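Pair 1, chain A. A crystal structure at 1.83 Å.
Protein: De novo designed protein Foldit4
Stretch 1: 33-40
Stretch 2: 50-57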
# COMPACT_ATOMS: atom_id res chain seq x y z
N ASN A 33 10.99 -11.23 -1.20
CA ASN A 33 10.16 -11.94 -2.16
C ASN A 33 9.13 -12.85 -1.50
O ASN A 33 8.26 -13.38 -2.19
CB ASN A 33 11.04 -12.76 -3.11
CG ASN A 33 12.06 -13.61 -2.38
OD1 ASN A 33 12.03 -13.71 -1.15
ND2 ASN A 33 12.96 -14.22 -3.13
N SER A 34 9.22 -13.03 -0.18
CA SER A 34 8.23 -13.81 0.55
C SER A 34 6.98 -13.02 0.89
O SER A 34 6.00 -13.60 1.35
CB SER A 34 8.86 -14.36 1.84
OG SER A 34 9.31 -13.30 2.67
N VAL A 35 7.00 -11.71 0.67
CA VAL A 35 5.86 -10.86 1.01
C VAL A 35 4.79 -10.99 -0.06
O VAL A 35 5.06 -10.79 -1.26
CB VAL A 35 6.31 -9.39 1.17
CG1 VAL A 35 5.11 -8.49 1.31
CG2 VAL A 35 7.24 -9.25 2.36
N GLU A 36 3.58 -11.34 0.35
CA GLU A 36 2.44 -11.46 -0.55
C GLU A 36 1.75 -10.11 -0.67
O GLU A 36 1.43 -9.48 0.35
CB GLU A 36 1.47 -12.52 -0.03
CG GLU A 36 0.27 -12.79 -0.92
CD GLU A 36 -0.59 -13.92 -0.38
OE1 GLU A 36 -0.15 -14.60 0.57
OE2 GLU A 36 -1.70 -14.14 -0.91
N VAL A 37 1.52 -9.66 -1.90
CA VAL A 37 0.93 -8.35 -2.15
C VAL A 37 -0.11 -8.46 -3.26
O VAL A 37 0.09 -9.19 -4.24
CB VAL A 37 2.01 -7.29 -2.49
CG1 VAL A 37 2.74 -7.66 -3.78
CG2 VAL A 37 1.39 -5.91 -2.59
N HIS A 38 -1.22 -7.76 -3.09
CA HIS A 38 -2.26 -7.64 -4.10
C HIS A 38 -2.69 -6.19 -4.20
O HIS A 38 -2.86 -5.51 -3.18
CB HIS A 38 -3.48 -8.53 -3.79
CG HIS A 38 -3.18 -9.99 -3.76
ND1 HIS A 38 -2.72 -10.64 -2.63
CD2 HIS A 38 -3.27 -10.94 -4.73
CE1 HIS A 38 -2.55 -11.92 -2.90
NE2 HIS A 38 -2.87 -12.13 -4.17
N VAL A 39 -2.87 -5.70 -5.42
CA VAL A 39 -3.21 -4.31 -5.69
C VAL A 39 -4.52 -4.27 -6.47
O VAL A 39 -4.71 -5.03 -7.42
CB VAL A 39 -2.09 -3.59 -6.46
CG1 VAL A 39 -2.48 -2.15 -6.75
CG2 VAL A 39 -0.79 -3.63 -5.66
N GLU A 40 -5.41 -3.37 -6.06
CA GLU A 40 -6.71 -3.21 -6.70
C GLU A 40 -7.03 -1.73 -6.84
O GLU A 40 -6.88 -0.97 -5.88
CB GLU A 40 -7.82 -3.92 -5.91
CG GLU A 40 -9.23 -3.63 -6.42
CD GLU A 40 -10.30 -4.27 -5.56
OE1 GLU A 40 -10.18 -5.48 -5.26
OE2 GLU A 40 -11.26 -3.57 -5.18
N VAL A 50 -6.76 3.35 -4.62
CA VAL A 50 -5.82 2.25 -4.76
C VAL A 50 -5.81 1.45 -3.47
O VAL A 50 -5.56 2.00 -2.39
CB VAL A 50 -4.41 2.76 -5.09
CG1 VAL A 50 -3.43 1.60 -5.20
CG2 VAL A 50 -4.42 3.57 -6.38
N HIS A 51 -6.11 0.16 -3.58
CA HIS A 51 -6.16 -0.74 -2.43
C HIS A 51 -4.99 -1.71 -2.51
O HIS A 51 -4.83 -2.42 -3.50
CB HIS A 51 -7.49 -1.50 -2.39
CG HIS A 51 -8.68 -0.63 -2.12
ND1 HIS A 51 -9.40 -0.69 -0.95
CD2 HIS A 51 -9.26 0.33 -2.88
CE1 HIS A 51 -10.38 0.19 -1.00
NE2 HIS A 51 -10.32 0.82 -2.15
N VAL A 52 -4.18 -1.73 -1.45
CA VAL A 52 -3.02 -2.62 -1.36
C VAL A 52 -3.22 -3.52 -0.16
O VAL A 52 -3.39 -3.04 0.97
CB VAL A 52 -1.71 -1.83 -1.23
CG1 VAL A 52 -0.52 -2.77 -1.26
CG2 VAL A 52 -1.60 -0.78 -2.34
N ARG A 53 -3.19 -4.83 -0.39
CA ARG A 53 -3.27 -5.82 0.68
C ARG A 53 -1.95 -6.59 0.75
O ARG A 53 -1.48 -7.10 -0.26
CB ARG A 53 -4.44 -6.78 0.48
CG ARG A 53 -4.65 -7.72 1.65
CD ARG A 53 -5.91 -8.55 1.48
NE ARG A 53 -5.87 -9.37 0.27
CZ ARG A 53 -5.26 -10.55 0.19
NH1 ARG A 53 -4.63 -11.05 1.24
NH2 ARG A 53 -5.27 -11.22 -0.95
N ILE A 54 -1.38 -6.65 1.95
CA ILE A 54 -0.08 -7.28 2.17
C ILE A 54 -0.23 -8.30 3.30
O ILE A 54 -0.79 -7.98 4.35
CB ILE A 54 1.00 -6.24 2.52
CG1 ILE A 54 1.20 -5.26 1.37
CG2 ILE A 54 2.31 -6.92 2.86
CD1 ILE A 54 2.17 -4.14 1.68
N ARG A 55 0.28 -9.51 3.07
CA ARG A 55 0.24 -10.58 4.06
C ARG A 55 1.65 -11.06 4.34
O ARG A 55 2.44 -11.27 3.41
CB ARG A 55 -0.63 -11.75 3.58
CG ARG A 55 -2.12 -11.46 3.54
CD ARG A 55 -2.92 -12.73 3.80
NE ARG A 55 -2.56 -13.80 2.88
CZ ARG A 55 -3.40 -14.36 2.01
NH1 ARG A 55 -4.66 -13.95 1.95
NH2 ARG A 55 -2.98 -15.32 1.21
N HIS A 56 1.98 -11.24 5.62
CA HIS A 56 3.29 -11.72 6.02
C HIS A 56 3.21 -12.27 7.44
O HIS A 56 2.28 -11.95 8.19
CB HIS A 56 4.35 -10.62 5.93
CG HIS A 56 5.75 -11.14 5.85
ND1 HIS A 56 6.66 -10.98 6.87
CD2 HIS A 56 6.40 -11.81 4.86
CE1 HIS A 56 7.82 -11.53 6.51
NE2 HIS A 56 7.68 -12.04 5.31
N ASP A 57 4.19 -13.10 7.78
CA ASP A 57 4.25 -13.71 9.11
C ASP A 57 4.98 -12.85 10.13
O ASP A 57 4.67 -12.93 11.33
CB ASP A 57 4.93 -15.08 9.02
CG ASP A 57 4.23 -16.03 8.07
OD1 ASP A 57 4.81 -16.34 7.01
OD2 ASP A 57 3.10 -16.45 8.37
O HOH W 1 -2.11 -10.21 -0.20

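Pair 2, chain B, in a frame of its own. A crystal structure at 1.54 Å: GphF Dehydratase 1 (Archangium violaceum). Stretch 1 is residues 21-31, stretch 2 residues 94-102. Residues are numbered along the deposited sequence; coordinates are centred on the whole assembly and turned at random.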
# COMPACT_ATOMS: atom_id res chain seq x y z
N PRO B 21 -24.40 17.55 -4.76
CA PRO B 21 -23.89 17.88 -6.11
C PRO B 21 -22.37 17.99 -6.17
O PRO B 21 -21.76 18.79 -5.46
CB PRO B 21 -24.57 19.22 -6.40
CG PRO B 21 -25.88 19.11 -5.70
CD PRO B 21 -25.57 18.36 -4.41
N GLY B 22 -21.75 17.18 -7.03
CA GLY B 22 -20.31 17.21 -7.18
C GLY B 22 -19.54 16.39 -6.17
O GLY B 22 -18.31 16.34 -6.25
N ALA B 23 -20.22 15.75 -5.22
CA ALA B 23 -19.57 14.94 -4.19
C ALA B 23 -19.80 13.48 -4.51
O ALA B 23 -20.95 13.03 -4.58
CB ALA B 23 -20.10 15.29 -2.80
N ARG B 24 -18.72 12.73 -4.67
CA ARG B 24 -18.79 11.32 -5.01
C ARG B 24 -18.48 10.48 -3.78
O ARG B 24 -17.72 10.90 -2.89
CB ARG B 24 -17.79 10.97 -6.12
CG ARG B 24 -17.71 12.00 -7.24
CD ARG B 24 -18.90 11.91 -8.16
NE ARG B 24 -18.61 12.43 -9.49
CZ ARG B 24 -18.98 13.63 -9.94
NH1 ARG B 24 -19.68 14.44 -9.15
NH2 ARG B 24 -18.67 14.01 -11.17
N CYS B 25 -19.03 9.27 -3.73
CA CYS B 25 -18.85 8.44 -2.55
C CYS B 25 -18.94 6.97 -2.90
O CYS B 25 -19.82 6.54 -3.65
CB CYS B 25 -19.89 8.79 -1.48
SG CYS B 25 -19.70 7.88 0.09
N PHE B 26 -18.00 6.20 -2.34
CA PHE B 26 -18.04 4.74 -2.36
C PHE B 26 -18.18 4.24 -0.93
O PHE B 26 -17.65 4.85 0.00
CB PHE B 26 -16.76 4.13 -2.98
CG PHE B 26 -16.51 4.53 -4.42
CD1 PHE B 26 -16.92 3.72 -5.47
CD2 PHE B 26 -15.82 5.70 -4.71
CE1 PHE B 26 -16.67 4.09 -6.79
CE2 PHE B 26 -15.56 6.07 -6.03
CZ PHE B 26 -15.99 5.26 -7.06
N THR B 27 -18.87 3.13 -0.76
CA THR B 27 -18.92 2.54 0.57
C THR B 27 -18.99 1.02 0.47
O THR B 27 -19.53 0.46 -0.49
CB THR B 27 -20.11 3.07 1.39
OG1 THR B 27 -19.95 2.67 2.76
CG2 THR B 27 -21.41 2.51 0.85
N GLY B 28 -18.43 0.36 1.48
CA GLY B 28 -18.47 -1.08 1.55
C GLY B 28 -18.22 -1.51 2.97
O GLY B 28 -18.09 -0.68 3.88
N THR B 29 -18.16 -2.82 3.16
CA THR B 29 -17.85 -3.44 4.43
C THR B 29 -16.67 -4.37 4.26
O THR B 29 -16.62 -5.14 3.29
CB THR B 29 -19.06 -4.20 4.98
OG1 THR B 29 -20.14 -3.29 5.22
CG2 THR B 29 -18.71 -4.92 6.27
N VAL B 30 -15.72 -4.31 5.19
CA VAL B 30 -14.60 -5.24 5.21
C VAL B 30 -14.49 -5.85 6.60
O VAL B 30 -15.09 -5.36 7.57
CB VAL B 30 -13.26 -4.56 4.83
CG1 VAL B 30 -13.35 -3.95 3.41
CG2 VAL B 30 -12.89 -3.51 5.86
N SER B 31 -13.72 -6.93 6.70
CA SER B 31 -13.34 -7.48 7.99
C SER B 31 -11.95 -8.08 7.86
O SER B 31 -11.41 -8.20 6.75
CB SER B 31 -14.33 -8.55 8.47
OG SER B 31 -14.11 -9.74 7.74
N ARG B 94 -17.34 -0.66 8.41
CA ARG B 94 -17.73 0.11 7.23
C ARG B 94 -16.54 0.93 6.73
O ARG B 94 -15.85 1.56 7.53
CB ARG B 94 -18.89 1.04 7.56
CG ARG B 94 -20.14 0.35 8.07
CD ARG B 94 -20.66 -0.68 7.08
NE ARG B 94 -20.77 -0.13 5.73
CZ ARG B 94 -21.82 0.52 5.26
NH1 ARG B 94 -22.88 0.72 6.04
NH2 ARG B 94 -21.82 0.98 4.02
N LEU B 95 -16.31 0.91 5.42
CA LEU B 95 -15.28 1.71 4.77
C LEU B 95 -15.94 2.68 3.81
O LEU B 95 -16.93 2.35 3.16
CB LEU B 95 -14.30 0.85 3.99
CG LEU B 95 -13.12 0.19 4.68
CD1 LEU B 95 -12.15 -0.29 3.61
CD2 LEU B 95 -12.43 1.14 5.64
N ARG B 96 -15.38 3.89 3.71
CA ARG B 96 -15.95 4.92 2.87
C ARG B 96 -14.83 5.72 2.22
O ARG B 96 -13.91 6.15 2.91
CB ARG B 96 -16.85 5.86 3.68
CG ARG B 96 -17.48 7.01 2.89
CD ARG B 96 -18.26 7.93 3.82
NE ARG B 96 -17.38 8.78 4.63
CZ ARG B 96 -17.77 9.50 5.67
NH1 ARG B 96 -19.04 9.49 6.06
NH2 ARG B 96 -16.89 10.24 6.34
N LEU B 97 -14.90 5.89 0.91
CA LEU B 97 -14.06 6.85 0.21
C LEU B 97 -14.97 7.92 -0.37
O LEU B 97 -15.88 7.60 -1.15
CB LEU B 97 -13.22 6.19 -0.89
CG LEU B 97 -12.21 7.10 -1.61
CD1 LEU B 97 -11.01 6.28 -2.12
CD2 LEU B 97 -12.82 7.91 -2.77
N ARG B 98 -14.74 9.17 -0.00
CA ARG B 98 -15.49 10.28 -0.54
C ARG B 98 -14.54 11.20 -1.30
O ARG B 98 -13.36 11.31 -0.96
CB ARG B 98 -16.23 11.05 0.57
CG ARG B 98 -15.34 11.82 1.51
CD ARG B 98 -16.14 12.39 2.68
NE ARG B 98 -15.35 13.33 3.48
CZ ARG B 98 -15.74 13.80 4.66
NH1 ARG B 98 -16.90 13.41 5.16
NH2 ARG B 98 -14.97 14.65 5.33
N SER B 99 -15.07 11.85 -2.33
CA SER B 99 -14.25 12.64 -3.22
C SER B 99 -15.02 13.88 -3.65
O SER B 99 -16.23 13.81 -3.86
CB SER B 99 -13.84 11.83 -4.46
OG SER B 99 -13.01 12.59 -5.32
N GLU B 100 -14.31 15.00 -3.74
CA GLU B 100 -14.84 16.17 -4.42
C GLU B 100 -13.68 16.82 -5.16
O GLU B 100 -12.58 16.95 -4.61
CB GLU B 100 -15.51 17.16 -3.46
CG GLU B 100 -14.70 17.59 -2.27
CD GLU B 100 -15.40 18.66 -1.46
OE1 GLU B 100 -14.76 19.69 -1.14
OE2 GLU B 100 -16.60 18.49 -1.14
N ASP B 101 -13.92 17.19 -6.41
CA ASP B 101 -12.87 17.67 -7.31
C ASP B 101 -11.81 16.57 -7.36
O ASP B 101 -12.15 15.41 -7.63
CB ASP B 101 -12.39 19.03 -6.83
CG ASP B 101 -13.48 20.08 -6.88
OD1 ASP B 101 -14.31 20.03 -7.82
OD2 ASP B 101 -13.52 20.95 -5.98
N GLU B 102 -10.54 16.87 -7.11
CA GLU B 102 -9.50 15.86 -7.20
C GLU B 102 -9.12 15.27 -5.85
O GLU B 102 -8.19 14.46 -5.78
CB GLU B 102 -8.25 16.44 -7.88
CG GLU B 102 -7.30 17.21 -6.96
CD GLU B 102 -7.89 18.52 -6.44
OE1 GLU B 102 -9.02 18.87 -6.84
OE2 GLU B 102 -7.20 19.20 -5.65

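Pair 1 and pair 2 are each two adjacent antiparallel strands. The strand directions differ by 166° in pair 1 and 156° in pair 2. Fourteen central residues superpose with an RMSD of 0.5 Å. The buried surface is also close, 680 Å² against 660 Å².

The register is the same. A:Glu36–A:Arg55, A:His38–A:Arg53 and A:Glu40–A:His51 match B:Arg24–B:Ser99, B:Phe26–B:Leu97 and B:Gly28–B:Leu95. All six are hydrogen-bonded pairs, and each makes two backbone bonds. A:Arg53 N to A:His38 O is 2.9 Å. At the matching place B:Leu97 N to B:Phe26 O is 3.1 Å. Between these pairs, CA-H groups point at carbonyl oxygens, as from A:Val37 CA to A:Arg53 O (3.3 Å) and from B:Cys25 CA to B:Leu97 O (3.4 Å).

The side chains differ on both faces. In pair 1, the face with A:Val37, A:Val39, A:Val52 and A:Ile54 is aliphatic. A:Val37 CG2 lies 3.9 Å from A:Val52 CG1 and 4.0 Å from A:Ile54 CG1, so it packs against two neighbours on the other strand. The matching residues in pair 2 are B:Cys25, B:Thr27, B:Arg96 and B:Arg98. B:Cys25 SG rests 3.7 Å from B:Arg96 CG, so the aliphatic part of the arginine serves for packing while its end leads away. A:Val39 and B:Thr27 have nearly the same shape and place, with side-chain centres 0.4 Å apart. A:Val39 CG1 reaches A:Val50 CG1 at 4.2 Å. B:Thr27 OG1 instead donates to B:Leu95 O (3.1 Å). B:Thr27 OG1 also accepts a weak hydrogen bond from B:Arg94 NH2 (2.8 Å). B:Arg94 matches A:Val50.

On the other face the central pair differs in character. Pair 1 is polar here. A:Glu36 OE2 forms a salt bridge with A:Arg55 NH2 at 2.7 Å, with the carboxylate oxygen over one face of the guanidinium. B:Arg24 and B:Ser99 stand at these positions in pair 2, and no side-chain bond joins those two. A:Arg53 NH2 lies over one face of the A:His38 ring, 3.1 Å from A:His38 ND1, but the angle is too poor for a hydrogen bond. A water bonds to A:His38 ND1 (2.5 Å) and donates to A:Arg53 O (3.2 Å), bridging the strands. In pair 2 the matching cross-strand pair is apolar: B:Phe26 CD2 meets B:Leu97 CD2 at 4.2 Å. The rings of A:His38 and B:Phe26 occupy similar space, with side-chain centres 0.9 Å apart.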